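Local structure of xylulose kinase (3I8B) at residues A[7-18]-A[459-470]; A[30-38]-A[51-61]. The protein probably phosphorylates D-xylulose to D-xylulose 5-phosphate with ATP, as a sugar kinase of the FGGY family. All blocks are in the same frame, centred on the assembly; numbering follows the deposited sequence.

Contact 1 (7-18 with 459-470) and contact 2 (30-38 with 51-61) lie on one mixed sheet, their centres about 11 Å apart, and strands 16-23 and 29-36 are neighbours in it. Each lays a helix obliquely antiparallel to a strand at a glycine, Gly9 in contact 1 and Gly33 in contact 2. The first is buried, joins segments far apart in sequence and holds Asp11; the second, a local strand-to-helix return at the edge strand 29-36, is partly exposed. Contact 1 pairs alanine packing with a salt bridge and a water at the N-terminal end of the helix, whereas contact 2 uses an arginine on helix-end carbonyls and waters around Glu54.

Contact 1 of 2, residues A[7-18]-A[459-470]; sequences VAGVDTSTQSCK and EYVAIGAARQAA
Lys18 reaches Glu459 with a chain extended beyond CG, and NZ meets the carboxylate in a salt bridge: 2.9 Å to Glu459 OE1, on its syn side but 27° out of plane, with a weak second bond to OE2. At the N-cap position of helix 460-474, a bend at chi2 (-63°) turns the Glu459 carboxylate to Lys18 NZ, and the two side chains cross at about a right angle. A water gives hydrogen bonds to Asp11 OD2 and Glu459 OE1 and accepts one from Ala462 N, joining two carboxylates whose nearest oxygens, OD2 of Asp11 and OE1 of Glu459, are 4.6 Å apart. A chi1 of 169° turns the Asp11 carboxylate away from its own N and lays it across Val461, CG lying 3.4 Å from Val461 CG1. Gly9 CA comes 3.4 Å from Ala462 O in a CA-H...O contact, where a CB would clash. Val7 spreads its branches over the helix, CG2 3.9 Å from Ala466 CB and CG1 4.1 Å from Ala470 CB. Such packing of a C-terminal-domain helix on the N-terminal sheet belongs to the actin-like ATPase fold, beside Asp11, predicted to be important for activity, and Asp274, the predicted proton acceptor.

Contact 2 of 2, residues A[30-38]-A[51-61]; sequences VRFGQAKHP and AFQEAAEQAGG
Arg31 leaves its strand with CG anti to the carbonyl carbon (chi1 -45°) and bends at chi3 (-70°), which swings the guanidinium edge-on against the end of helix 46-58. NE donates to Ala59 O at 2.7 Å, the oxygen only 2° out of the guanidinium plane and NE itself in the carbonyl plane; NH2 donates to Gly61 O at 3.0 Å from above that carbonyl's plane. Both carbonyls lie at the turn where a Schellman motif ends the helix, with Gly60 at positive phi as C-prime residue, and NH2 also has a salt bridge to Asp64. With an alanine in place of Arg31, the carbonyls of Ala59 and Gly61 would probably lose these donors and Asp64 its charged mate, letting the turn after the helix shift more easily. Gly33 lets the strand come close, its CA 3.4 Å from Ala55 O in a CA-H...O contact where a CB would clash. Ala35 CB sits 3.4 Å from Ala51 O and equally near Glu54 CD, under the extended Glu54 chain. Glu54 OE2 accepts a hydrogen bond from a water that also donates to Gln34 O, and more weakly from one that accepts from Lys36 N. At the strand's end Ala51 CB meets the His37 ring at its edge, 3.3 Å from CD2, while His37 ND1 is hydrogen-bonded to Thr14 O. The helix thus lies on edge strand 29-36, beside strand 16-23, where Ala55 touches Val19, and Phe52, directed away from strand 29-36, touches Val10 of strand 6-12 and helix 167-175.

Contact 1 of 2, residues A[7-18]-A[459-470]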
ATOM      1  N   VAL A   7      24.211  -1.401  -3.552  1.00 11.11           N
ATOM      2  CA  VAL A   7      23.087  -2.111  -2.957  1.00 12.63           C
ATOM      3  C   VAL A   7      22.103  -2.455  -4.075  1.00 14.01           C
ATOM      4  O   VAL A   7      22.271  -2.032  -5.236  1.00 12.68           O
ATOM      5  CB  VAL A   7      22.353  -1.290  -1.850  1.00  9.80           C
ATOM      6  CG1 VAL A   7      23.272  -1.024  -0.659  1.00 11.74           C
ATOM      7  CG2 VAL A   7      21.819   0.002  -2.412  1.00 11.46           C
ATOM      8  N   ALA A   8      21.074  -3.221  -3.732  1.00  9.99           N
ATOM      9  CA  ALA A   8      20.068  -3.586  -4.718  1.00 10.01           C
ATOM     10  C   ALA A   8      18.698  -3.413  -4.100  1.00  9.33           C
ATOM     11  O   ALA A   8      18.443  -3.881  -2.987  1.00  8.87           O
ATOM     12  CB  ALA A   8      20.271  -5.010  -5.184  1.00  9.44           C
ATOM     13  N   GLY A   9      17.834  -2.702  -4.810  1.00  8.61           N
ATOM     14  CA  GLY A   9      16.450  -2.553  -4.408  1.00  8.92           C
ATOM     15  C   GLY A   9      15.638  -3.443  -5.320  1.00  9.49           C
ATOM     16  O   GLY A   9      15.721  -3.339  -6.555  1.00  8.72           O
ATOM     17  N   VAL A  10      14.881  -4.351  -4.715  1.00  9.57           N
ATOM     18  CA  VAL A  10      13.999  -5.229  -5.464  1.00  9.35           C
ATOM     19  C   VAL A  10      12.569  -4.762  -5.264  1.00 12.33           C
ATOM     20  O   VAL A  10      12.151  -4.459  -4.133  1.00  9.58           O
ATOM     21  CB  VAL A  10      14.131  -6.705  -5.022  1.00  8.83           C
ATOM     22  CG1 VAL A  10      13.246  -7.590  -5.872  1.00  8.09           C
ATOM     23  CG2 VAL A  10      15.583  -7.166  -5.114  1.00  9.87           C
ATOM     24  N   ASP A  11      11.836  -4.685  -6.371  1.00  9.29           N
ATOM     25  CA  ASP A  11      10.427  -4.338  -6.359  1.00 12.47           C
ATOM     26  C   ASP A  11       9.626  -5.495  -6.973  1.00 11.36           C
ATOM     27  O   ASP A  11       9.571  -5.659  -8.192  1.00 10.41           O
ATOM     28  CB  ASP A  11      10.204  -3.039  -7.131  1.00 12.12           C
ATOM     29  CG  ASP A  11       8.736  -2.754  -7.400  1.00 16.79           C
ATOM     30  OD1 ASP A  11       7.862  -3.429  -6.814  1.00 17.07           O
ATOM     31  OD2 ASP A  11       8.453  -1.836  -8.202  1.00 19.98           O
ATOM     32  N   THR A  12       9.052  -6.334  -6.122  1.00  8.10           N
ATOM     33  CA  THR A  12       8.207  -7.407  -6.632  1.00  9.71           C
ATOM     34  C   THR A  12       6.739  -6.962  -6.518  1.00 11.33           C
ATOM     35  O   THR A  12       6.150  -6.960  -5.441  1.00  8.67           O
ATOM     36  CB  THR A  12       8.506  -8.744  -5.929  1.00  8.25           C
ATOM     37  OG1 THR A  12       7.748  -9.794  -6.534  1.00 10.70           O
ATOM     38  CG2 THR A  12       8.197  -8.678  -4.415  1.00 11.73           C
ATOM     39  N   SER A  13       6.177  -6.527  -7.640  1.00 11.60           N
ATOM     40  CA  SER A  13       4.816  -6.006  -7.675  1.00  9.02           C
ATOM     41  C   SER A  13       3.899  -7.058  -8.278  1.00 10.87           C
ATOM     42  O   SER A  13       4.357  -8.111  -8.706  1.00 10.53           O
ATOM     43  CB  SER A  13       4.756  -4.735  -8.527  1.00 11.79           C
ATOM     44  OG  SER A  13       5.044  -5.034  -9.898  1.00 15.85           O
ATOM     45  N   THR A  14       2.596  -6.783  -8.312  1.00 10.77           N
ATOM     46  CA  THR A  14       1.677  -7.723  -8.924  1.00  8.77           C
ATOM     47  C   THR A  14       2.147  -8.076 -10.338  1.00 10.29           C
ATOM     48  O   THR A  14       2.205  -9.251 -10.719  1.00 10.11           O
ATOM     49  CB  THR A  14       0.249  -7.161  -8.925  1.00 13.09           C
ATOM     50  OG1 THR A  14      -0.107  -6.804  -7.581  1.00 12.38           O
ATOM     51  CG2 THR A  14      -0.733  -8.193  -9.455  1.00 12.85           C
ATOM     52  N   GLN A  15       2.533  -7.060 -11.101  1.00  8.72           N
ATOM     53  CA  GLN A  15       2.773  -7.255 -12.525  1.00 16.96           C
ATOM     54  C   GLN A  15       4.152  -7.757 -12.919  1.00 15.44           C
ATOM     55  O   GLN A  15       4.283  -8.454 -13.933  1.00 14.06           O
ATOM     56  CB  GLN A  15       2.415  -5.991 -13.306  1.00 19.29           C
ATOM     57  CG  GLN A  15       0.914  -5.830 -13.452  1.00 19.70           C
ATOM     58  CD  GLN A  15       0.518  -4.440 -13.902  1.00 39.81           C
ATOM     59  OE1 GLN A  15      -0.066  -4.265 -14.976  1.00 49.96           O
ATOM     60  NE2 GLN A  15       0.834  -3.439 -13.086  1.00 40.49           N
ATOM     61  N   SER A  16       5.164  -7.439 -12.112  1.00 13.28           N
ATOM     62  CA  SER A  16       6.532  -7.750 -12.487  1.00 11.90           C
ATOM     63  C   SER A  16       7.519  -7.671 -11.316  1.00 12.36           C
ATOM     64  O   SER A  16       7.184  -7.212 -10.221  1.00 10.29           O
ATOM     65  CB  SER A  16       6.997  -6.779 -13.579  1.00 16.92           C
ATOM     66  OG  SER A  16       7.211  -5.479 -13.039  1.00 18.77           O
ATOM     67  N   CYS A  17       8.745  -8.117 -11.580  1.00 10.54           N
ATOM     68  CA  CYS A  17       9.841  -7.938 -10.655  1.00 10.87           C
ATOM     69  C   CYS A  17      10.868  -6.972 -11.260  1.00 10.57           C
ATOM     70  O   CYS A  17      11.264  -7.122 -12.405  1.00 11.55           O
ATOM     71  CB  CYS A  17      10.503  -9.275 -10.349  1.00  8.92           C
ATOM     72  SG  CYS A  17      11.526  -9.229  -8.850  1.00 12.17           S
ATOM     73  N   LYS A  18      11.296  -5.987 -10.486  1.00 13.71           N
ATOM     74  CA  LYS A  18      12.351  -5.079 -10.937  1.00 11.92           C
ATOM     75  C   LYS A  18      13.533  -5.195  -9.995  1.00 10.89           C
ATOM     76  O   LYS A  18      13.345  -5.370  -8.788  1.00 10.53           O
ATOM     77  CB  LYS A  18      11.845  -3.642 -10.973  1.00 11.00           C
ATOM     78  CG  LYS A  18      10.811  -3.408 -12.068  1.00 15.15           C
ATOM     79  CD  LYS A  18      10.029  -2.150 -11.814  1.00 13.88           C
ATOM     80  CE  LYS A  18       9.058  -1.884 -12.955  1.00 18.33           C
ATOM     81  NZ  LYS A  18       8.094  -0.842 -12.515  1.00 19.68           N
ATOM     82  N   GLU A 459      11.216   4.715 -10.575  1.00 22.32           N
ATOM     83  CA  GLU A 459      10.893   3.487  -9.873  1.00 18.29           C
ATOM     84  C   GLU A 459      10.960   3.698  -8.366  1.00 15.73           C
ATOM     85  O   GLU A 459      11.909   3.243  -7.717  1.00 14.22           O
ATOM     86  CB  GLU A 459      11.875   2.390 -10.277  1.00 20.39           C
ATOM     87  CG  GLU A 459      11.844   2.054 -11.747  1.00 20.70           C
ATOM     88  CD  GLU A 459      10.502   1.510 -12.176  1.00 22.87           C
ATOM     89  OE1 GLU A 459       9.638   1.303 -11.296  1.00 22.45           O
ATOM     90  OE2 GLU A 459      10.314   1.287 -13.392  1.00 22.27           O
ATOM     91  N   TYR A 460       9.958   4.373  -7.803  1.00 13.19           N
ATOM     92  CA  TYR A 460      10.038   4.775  -6.402  1.00 15.09           C
ATOM     93  C   TYR A 460      10.156   3.590  -5.443  1.00 11.45           C
ATOM     94  O   TYR A 460      10.822   3.693  -4.413  1.00  9.32           O
ATOM     95  CB  TYR A 460       8.861   5.661  -5.986  1.00 18.33           C
ATOM     96  CG  TYR A 460       8.527   6.782  -6.944  1.00 25.40           C
ATOM     97  CD1 TYR A 460       9.510   7.635  -7.421  1.00 27.20           C
ATOM     98  CD2 TYR A 460       7.211   7.002  -7.348  1.00 29.47           C
ATOM     99  CE1 TYR A 460       9.202   8.659  -8.287  1.00 23.36           C
ATOM    100  CE2 TYR A 460       6.889   8.033  -8.217  1.00 31.90           C
ATOM    101  CZ  TYR A 460       7.893   8.861  -8.683  1.00 32.97           C
ATOM    102  OH  TYR A 460       7.584   9.889  -9.551  1.00 32.47           O
ATOM    103  N   VAL A 461       9.502   2.474  -5.760  1.00 10.93           N
ATOM    104  CA  VAL A 461       9.560   1.315  -4.859  1.00 12.97           C
ATOM    105  C   VAL A 461      10.961   0.719  -4.829  1.00 10.53           C
ATOM    106  O   VAL A 461      11.528   0.478  -3.750  1.00 11.77           O
ATOM    107  CB  VAL A 461       8.556   0.201  -5.239  1.00 11.38           C
ATOM    108  CG1 VAL A 461       8.851  -1.065  -4.419  1.00 11.91           C
ATOM    109  CG2 VAL A 461       7.124   0.673  -5.014  1.00 12.96           C
ATOM    110  N   ALA A 462      11.509   0.476  -6.016  1.00 10.72           N
ATOM    111  CA  ALA A 462      12.868  -0.062  -6.152  1.00 11.75           C
ATOM    112  C   ALA A 462      13.900   0.880  -5.545  1.00  8.63           C
ATOM    113  O   ALA A 462      14.852   0.435  -4.909  1.00  9.98           O
ATOM    114  CB  ALA A 462      13.193  -0.337  -7.623  1.00 10.65           C
ATOM    115  N   ILE A 463      13.706   2.183  -5.738  1.00  9.83           N
ATOM    116  CA  ILE A 463      14.604   3.175  -5.148  1.00  9.97           C
ATOM    117  C   ILE A 463      14.500   3.163  -3.626  1.00 11.11           C
ATOM    118  O   ILE A 463      15.509   3.203  -2.941  1.00  8.68           O
ATOM    119  CB  ILE A 463      14.327   4.602  -5.685  1.00 11.33           C
ATOM    120  CG1 ILE A 463      14.658   4.683  -7.173  1.00 14.42           C
ATOM    121  CG2 ILE A 463      15.116   5.649  -4.908  1.00 13.64           C
ATOM    122  CD1 ILE A 463      14.619   6.081  -7.725  1.00 17.51           C
ATOM    123  N   GLY A 464      13.270   3.110  -3.102  1.00 10.82           N
ATOM    124  CA  GLY A 464      13.051   3.016  -1.670  1.00  9.96           C
ATOM    125  C   GLY A 464      13.684   1.785  -1.044  1.00  9.71           C
ATOM    126  O   GLY A 464      14.256   1.855   0.045  1.00  8.27           O
ATOM    127  N   ALA A 465      13.584   0.646  -1.722  1.00 10.21           N
ATOM    128  CA  ALA A 465      14.199  -0.573  -1.206  1.00 10.26           C
ATOM    129  C   ALA A 465      15.726  -0.458  -1.199  1.00 11.99           C
ATOM    130  O   ALA A 465      16.381  -0.912  -0.252  1.00  9.01           O
ATOM    131  CB  ALA A 465      13.730  -1.813  -1.982  1.00  7.42           C
ATOM    132  N   ALA A 466      16.294   0.154  -2.237  1.00  9.90           N
ATOM    133  CA  ALA A 466      17.739   0.351  -2.265  1.00  9.61           C
ATOM    134  C   ALA A 466      18.157   1.312  -1.167  1.00  8.21           C
ATOM    135  O   ALA A 466      19.201   1.137  -0.554  1.00 10.31           O
ATOM    136  CB  ALA A 466      18.207   0.874  -3.647  1.00  8.47           C
ATOM    137  N   ARG A 467      17.340   2.333  -0.922  1.00  8.74           N
ATOM    138  CA  ARG A 467      17.638   3.314   0.123  1.00 10.52           C
ATOM    139  C   ARG A 467      17.637   2.657   1.493  1.00  9.73           C
ATOM    140  O   ARG A 467      18.451   2.985   2.362  1.00  9.97           O
ATOM    141  CB  ARG A 467      16.647   4.490   0.086  1.00 13.91           C
ATOM    142  CG  ARG A 467      17.104   5.711   0.878  1.00 12.81           C
ATOM    143  CD  ARG A 467      16.126   6.906   0.791  1.00 15.69           C
ATOM    144  NE  ARG A 467      16.625   8.025   1.594  1.00 17.68           N
ATOM    145  CZ  ARG A 467      15.872   8.871   2.295  1.00 16.89           C
ATOM    146  NH1 ARG A 467      14.552   8.748   2.305  1.00 16.59           N
ATOM    147  NH2 ARG A 467      16.442   9.846   2.994  1.00 13.56           N
ATOM    148  N   GLN A 468      16.750   1.700   1.683  1.00  8.59           N
ATOM    149  CA  GLN A 468      16.675   1.028   2.972  1.00  9.95           C
ATOM    150  C   GLN A 468      17.854   0.089   3.157  1.00  9.29           C
ATOM    151  O   GLN A 468      18.398  -0.023   4.255  1.00 11.37           O
ATOM    152  CB  GLN A 468      15.358   0.260   3.119  1.00  9.83           C
ATOM    153  CG  GLN A 468      15.221  -0.482   4.459  1.00  7.81           C
ATOM    154  CD  GLN A 468      14.182  -1.601   4.379  1.00  9.92           C
ATOM    155  OE1 GLN A 468      14.395  -2.608   3.705  1.00  8.21           O
ATOM    156  NE2 GLN A 468      13.050  -1.419   5.066  1.00  8.44           N
ATOM    157  N   ALA A 469      18.243  -0.595   2.089  1.00 10.39           N
ATOM    158  CA  ALA A 469      19.421  -1.465   2.154  1.00 10.57           C
ATOM    159  C   ALA A 469      20.685  -0.633   2.418  1.00 10.60           C
ATOM    160  O   ALA A 469      21.539  -1.020   3.221  1.00 10.16           O
ATOM    161  CB  ALA A 469      19.567  -2.272   0.873  1.00  6.54           C
ATOM    162  N   ALA A 470      20.799   0.511   1.744  1.00 12.06           N
ATOM    163  CA  ALA A 470      21.927   1.418   1.999  1.00 10.18           C
ATOM    164  C   ALA A 470      21.898   1.982   3.432  1.00 10.49           C
ATOM    165  O   ALA A 470      22.935   2.127   4.093  1.00 10.62           O
ATOM    166  CB  ALA A 470      21.962   2.529   0.971  1.00  9.97           C
TER
HETATM  167  O   HOH W   1       9.748   0.596  -8.577  1.00 15.63           O

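Contact 2 of 2, residues A[30-38]-A[51-61]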
ATOM      1  N   VAL A  30      22.888   2.005 -11.324  1.00 15.87           N
ATOM      2  CA  VAL A  30      24.109   1.417 -11.870  1.00 13.35           C
ATOM      3  C   VAL A  30      23.707   0.363 -12.893  1.00 15.86           C
ATOM      4  O   VAL A  30      24.135   0.416 -14.039  1.00 13.39           O
ATOM      5  CB  VAL A  30      24.998   0.836 -10.748  1.00 15.54           C
ATOM      6  CG1 VAL A  30      26.236   0.128 -11.312  1.00 17.47           C
ATOM      7  CG2 VAL A  30      25.424   1.951  -9.801  1.00 15.68           C
ATOM      8  N   ARG A  31      22.847  -0.571 -12.495  1.00 14.87           N
ATOM      9  CA  ARG A  31      22.263  -1.524 -13.450  1.00 13.77           C
ATOM     10  C   ARG A  31      20.784  -1.731 -13.130  1.00 12.47           C
ATOM     11  O   ARG A  31      20.335  -1.432 -12.021  1.00 12.30           O
ATOM     12  CB  ARG A  31      22.992  -2.865 -13.416  1.00 11.73           C
ATOM     13  CG  ARG A  31      24.512  -2.730 -13.413  1.00 14.45           C
ATOM     14  CD  ARG A  31      25.218  -4.072 -13.594  1.00 12.57           C
ATOM     15  NE  ARG A  31      25.093  -4.943 -12.425  1.00 17.21           N
ATOM     16  CZ  ARG A  31      25.954  -4.987 -11.405  1.00 17.36           C
ATOM     17  NH1 ARG A  31      27.026  -4.192 -11.370  1.00 14.92           N
ATOM     18  NH2 ARG A  31      25.734  -5.827 -10.403  1.00 14.69           N
ATOM     19  N   PHE A  32      20.033  -2.246 -14.095  1.00 15.34           N
ATOM     20  CA  PHE A  32      18.589  -2.460 -13.918  1.00 14.77           C
ATOM     21  C   PHE A  32      18.138  -3.676 -14.705  1.00 13.08           C
ATOM     22  O   PHE A  32      18.740  -4.022 -15.728  1.00 13.20           O
ATOM     23  CB  PHE A  32      17.818  -1.223 -14.367  1.00 14.98           C
ATOM     24  CG  PHE A  32      16.330  -1.284 -14.087  1.00 13.76           C
ATOM     25  CD1 PHE A  32      15.437  -1.673 -15.078  1.00 15.28           C
ATOM     26  CD2 PHE A  32      15.829  -0.895 -12.858  1.00 16.36           C
ATOM     27  CE1 PHE A  32      14.070  -1.716 -14.828  1.00 16.75           C
ATOM     28  CE2 PHE A  32      14.464  -0.929 -12.599  1.00 14.81           C
ATOM     29  CZ  PHE A  32      13.586  -1.338 -13.587  1.00 15.02           C
ATOM     30  N   GLY A  33      17.087  -4.333 -14.221  1.00 12.40           N
ATOM     31  CA  GLY A  33      16.540  -5.503 -14.888  1.00 11.94           C
ATOM     32  C   GLY A  33      15.107  -5.734 -14.439  1.00 15.80           C
ATOM     33  O   GLY A  33      14.712  -5.311 -13.348  1.00 10.25           O
ATOM     34  N   GLN A  34      14.322  -6.405 -15.277  1.00 13.30           N
ATOM     35  CA  GLN A  34      12.890  -6.518 -15.029  1.00 14.13           C
ATOM     36  C   GLN A  34      12.337  -7.751 -15.742  1.00 14.60           C
ATOM     37  O   GLN A  34      12.808  -8.115 -16.827  1.00 13.17           O
ATOM     38  CB  GLN A  34      12.177  -5.241 -15.514  1.00 14.99           C
ATOM     39  CG  GLN A  34      10.643  -5.288 -15.459  1.00 25.36           C
ATOM     40  CD  GLN A  34       9.989  -3.989 -15.923  1.00 25.62           C
ATOM     41  OE1 GLN A  34       8.855  -3.991 -16.406  1.00 35.10           O
ATOM     42  NE2 GLN A  34      10.697  -2.879 -15.768  1.00 21.40           N
ATOM     43  N   ALA A  35      11.352  -8.398 -15.123  1.00 12.83           N
ATOM     44  CA  ALA A  35      10.695  -9.556 -15.718  1.00 12.64           C
ATOM     45  C   ALA A  35       9.229  -9.576 -15.315  1.00 12.85           C
ATOM     46  O   ALA A  35       8.869  -9.033 -14.274  1.00 11.69           O
ATOM     47  CB  ALA A  35      11.378 -10.837 -15.286  1.00 10.74           C
ATOM     48  N   LYS A  36       8.397 -10.215 -16.136  1.00  9.24           N
ATOM     49  CA  LYS A  36       6.945 -10.193 -15.963  1.00 12.37           C
ATOM     50  C   LYS A  36       6.427 -11.290 -15.054  1.00 10.55           C
ATOM     51  O   LYS A  36       6.949 -12.402 -15.052  1.00 13.70           O
ATOM     52  CB  LYS A  36       6.244 -10.344 -17.322  1.00 19.34           C
ATOM     53  CG  LYS A  36       6.428  -9.184 -18.268  1.00 25.19           C
ATOM     54  CD  LYS A  36       5.477  -8.046 -17.936  1.00 36.86           C
ATOM     55  CE  LYS A  36       5.333  -7.098 -19.121  1.00 41.28           C
ATOM     56  NZ  LYS A  36       4.213  -6.141 -18.913  1.00 53.52           N
ATOM     57  N   HIS A  37       5.377 -10.969 -14.303  1.00 11.22           N
ATOM     58  CA  HIS A  37       4.575 -11.963 -13.594  1.00 13.81           C
ATOM     59  C   HIS A  37       3.349 -12.305 -14.434  1.00 14.48           C
ATOM     60  O   HIS A  37       2.890 -11.474 -15.214  1.00 12.93           O
ATOM     61  CB  HIS A  37       4.101 -11.415 -12.239  1.00 10.78           C
ATOM     62  CG  HIS A  37       5.197 -11.215 -11.244  1.00 11.84           C
ATOM     63  ND1 HIS A  37       5.096 -10.335 -10.187  1.00 11.03           N
ATOM     64  CD2 HIS A  37       6.430 -11.778 -11.144  1.00 10.34           C
ATOM     65  CE1 HIS A  37       6.211 -10.367  -9.480  1.00 12.89           C
ATOM     66  NE2 HIS A  37       7.034 -11.243 -10.039  1.00  9.84           N
ATOM     67  N   PRO A  38       2.805 -13.522 -14.268  1.00 16.95           N
ATOM     68  CA  PRO A  38       1.525 -13.868 -14.906  1.00 18.70           C
ATOM     69  C   PRO A  38       0.409 -12.935 -14.435  1.00 19.69           C
ATOM     70  O   PRO A  38       0.480 -12.389 -13.336  1.00 17.43           O
ATOM     71  CB  PRO A  38       1.245 -15.293 -14.403  1.00 19.18           C
ATOM     72  CG  PRO A  38       2.579 -15.801 -13.877  1.00 20.39           C
ATOM     73  CD  PRO A  38       3.314 -14.599 -13.397  1.00 15.03           C
ATOM     74  N   ALA A  51      10.700 -14.789 -11.916  1.00 12.42           N
ATOM     75  CA  ALA A  51      10.799 -13.404 -12.352  1.00 12.43           C
ATOM     76  C   ALA A  51      11.966 -12.690 -11.668  1.00 12.62           C
ATOM     77  O   ALA A  51      12.708 -11.950 -12.322  1.00  8.95           O
ATOM     78  CB  ALA A  51       9.492 -12.657 -12.117  1.00 10.40           C
ATOM     79  N   PHE A  52      12.136 -12.897 -10.363  1.00  9.05           N
ATOM     80  CA  PHE A  52      13.282 -12.300  -9.679  1.00 11.26           C
ATOM     81  C   PHE A  52      14.613 -12.726 -10.302  1.00 10.33           C
ATOM     82  O   PHE A  52      15.495 -11.905 -10.525  1.00 12.79           O
ATOM     83  CB  PHE A  52      13.316 -12.633  -8.184  1.00  9.61           C
ATOM     84  CG  PHE A  52      14.635 -12.313  -7.544  1.00 10.33           C
ATOM     85  CD1 PHE A  52      14.976 -10.997  -7.251  1.00  6.72           C
ATOM     86  CD2 PHE A  52      15.543 -13.324  -7.251  1.00  8.34           C
ATOM     87  CE1 PHE A  52      16.204 -10.695  -6.675  1.00  7.82           C
ATOM     88  CE2 PHE A  52      16.761 -13.027  -6.683  1.00  9.24           C
ATOM     89  CZ  PHE A  52      17.093 -11.708  -6.388  1.00  5.94           C
ATOM     90  N   GLN A  53      14.746 -14.019 -10.556  1.00  9.77           N
ATOM     91  CA  GLN A  53      15.966 -14.566 -11.102  1.00 13.50           C
ATOM     92  C   GLN A  53      16.277 -13.965 -12.468  1.00 14.18           C
ATOM     93  O   GLN A  53      17.408 -13.592 -12.723  1.00 11.61           O
ATOM     94  CB  GLN A  53      15.847 -16.077 -11.236  1.00 15.10           C
ATOM     95  CG  GLN A  53      16.344 -16.853 -10.033  1.00 21.47           C
ATOM     96  CD  GLN A  53      17.231 -18.017 -10.453  1.00 34.75           C
ATOM     97  OE1 GLN A  53      16.927 -18.753 -11.409  1.00 33.13           O
ATOM     98  NE2 GLN A  53      18.340 -18.181  -9.751  1.00 28.98           N
ATOM     99  N   GLU A  54      15.259 -13.871 -13.325  1.00 12.33           N
ATOM    100  CA  GLU A  54      15.428 -13.352 -14.679  1.00 15.44           C
ATOM    101  C   GLU A  54      15.724 -11.857 -14.634  1.00 13.79           C
ATOM    102  O   GLU A  54      16.553 -11.351 -15.389  1.00 13.66           O
ATOM    103  CB  GLU A  54      14.173 -13.637 -15.522  1.00 12.78           C
ATOM    104  CG  GLU A  54      14.177 -12.994 -16.915  1.00 17.05           C
ATOM    105  CD  GLU A  54      12.792 -12.953 -17.556  1.00 27.37           C
ATOM    106  OE1 GLU A  54      11.973 -13.874 -17.280  1.00 27.90           O
ATOM    107  OE2 GLU A  54      12.528 -12.003 -18.337  1.00 22.26           O
ATOM    108  N   ALA A  55      15.055 -11.160 -13.721  1.00 13.48           N
ATOM    109  CA  ALA A  55      15.265  -9.731 -13.515  1.00  9.98           C
ATOM    110  C   ALA A  55      16.675  -9.446 -13.032  1.00 12.28           C
ATOM    111  O   ALA A  55      17.331  -8.519 -13.527  1.00 12.75           O
ATOM    112  CB  ALA A  55      14.251  -9.179 -12.509  1.00 11.08           C
ATOM    113  N   ALA A  56      17.134 -10.225 -12.049  1.00 12.01           N
ATOM    114  CA  ALA A  56      18.485 -10.050 -11.496  1.00 12.40           C
ATOM    115  C   ALA A  56      19.587 -10.338 -12.530  1.00 12.17           C
ATOM    116  O   ALA A  56      20.613  -9.653 -12.573  1.00 11.92           O
ATOM    117  CB  ALA A  56      18.675 -10.934 -10.259  1.00 13.37           C
ATOM    118  N   GLU A  57      19.377 -11.370 -13.342  1.00 12.39           N
ATOM    119  CA  GLU A  57      20.295 -11.701 -14.425  1.00 13.97           C
ATOM    120  C   GLU A  57      20.375 -10.556 -15.434  1.00 15.29           C
ATOM    121  O   GLU A  57      21.459 -10.193 -15.884  1.00 12.57           O
ATOM    122  CB  GLU A  57      19.859 -12.999 -15.118  1.00 17.89           C
ATOM    123  CG  GLU A  57      20.280 -14.258 -14.376  1.00 14.97           C
ATOM    124  CD  GLU A  57      21.799 -14.349 -14.226  1.00 24.70           C
ATOM    125  OE1 GLU A  57      22.497 -14.619 -15.231  1.00 26.37           O
ATOM    126  OE2 GLU A  57      22.300 -14.153 -13.102  1.00 20.44           O
ATOM    127  N   GLN A  58      19.223 -10.000 -15.795  1.00 10.68           N
ATOM    128  CA  GLN A  58      19.177  -8.872 -16.715  1.00 15.26           C
ATOM    129  C   GLN A  58      19.908  -7.664 -16.136  1.00 15.35           C
ATOM    130  O   GLN A  58      20.483  -6.862 -16.875  1.00 11.98           O
ATOM    131  CB  GLN A  58      17.731  -8.497 -17.079  1.00 16.52           C
ATOM    132  CG  GLN A  58      17.671  -7.423 -18.168  1.00 17.01           C
ATOM    133  CD  GLN A  58      16.268  -7.096 -18.628  1.00 20.53           C
ATOM    134  OE1 GLN A  58      15.928  -7.289 -19.796  1.00 27.18           O
ATOM    135  NE2 GLN A  58      15.450  -6.590 -17.722  1.00 14.29           N
ATOM    136  N   ALA A  59      19.881  -7.547 -14.809  1.00 13.42           N
ATOM    137  CA  ALA A  59      20.574  -6.471 -14.110  1.00 15.19           C
ATOM    138  C   ALA A  59      22.055  -6.798 -13.895  1.00 13.26           C
ATOM    139  O   ALA A  59      22.735  -6.096 -13.156  1.00 14.15           O
ATOM    140  CB  ALA A  59      19.901  -6.180 -12.760  1.00 12.48           C
ATOM    141  N   GLY A  60      22.531  -7.869 -14.521  1.00 13.34           N
ATOM    142  CA  GLY A  60      23.942  -8.223 -14.480  1.00 16.49           C
ATOM    143  C   GLY A  60      24.382  -8.956 -13.222  1.00 13.38           C
ATOM    144  O   GLY A  60      25.564  -8.952 -12.866  1.00 12.62           O
ATOM    145  N   GLY A  61      23.438  -9.601 -12.542  1.00 11.56           N
ATOM    146  CA  GLY A  61      23.776 -10.331 -11.332  1.00 10.46           C
ATOM    147  C   GLY A  61      23.982  -9.400 -10.159  1.00 12.24           C
ATOM    148  O   GLY A  61      23.941  -8.175 -10.314  1.00 11.56           O
TER
HETATM  149  O   HOH W   2      13.603  -9.656 -18.608  1.00 24.99           O
HETATM  150  O   HOH W   3       9.361 -10.997 -18.555  1.00 17.17           O
HETATM  151  O   HOH W   4       8.758 -13.535 -16.427  1.00 28.77           O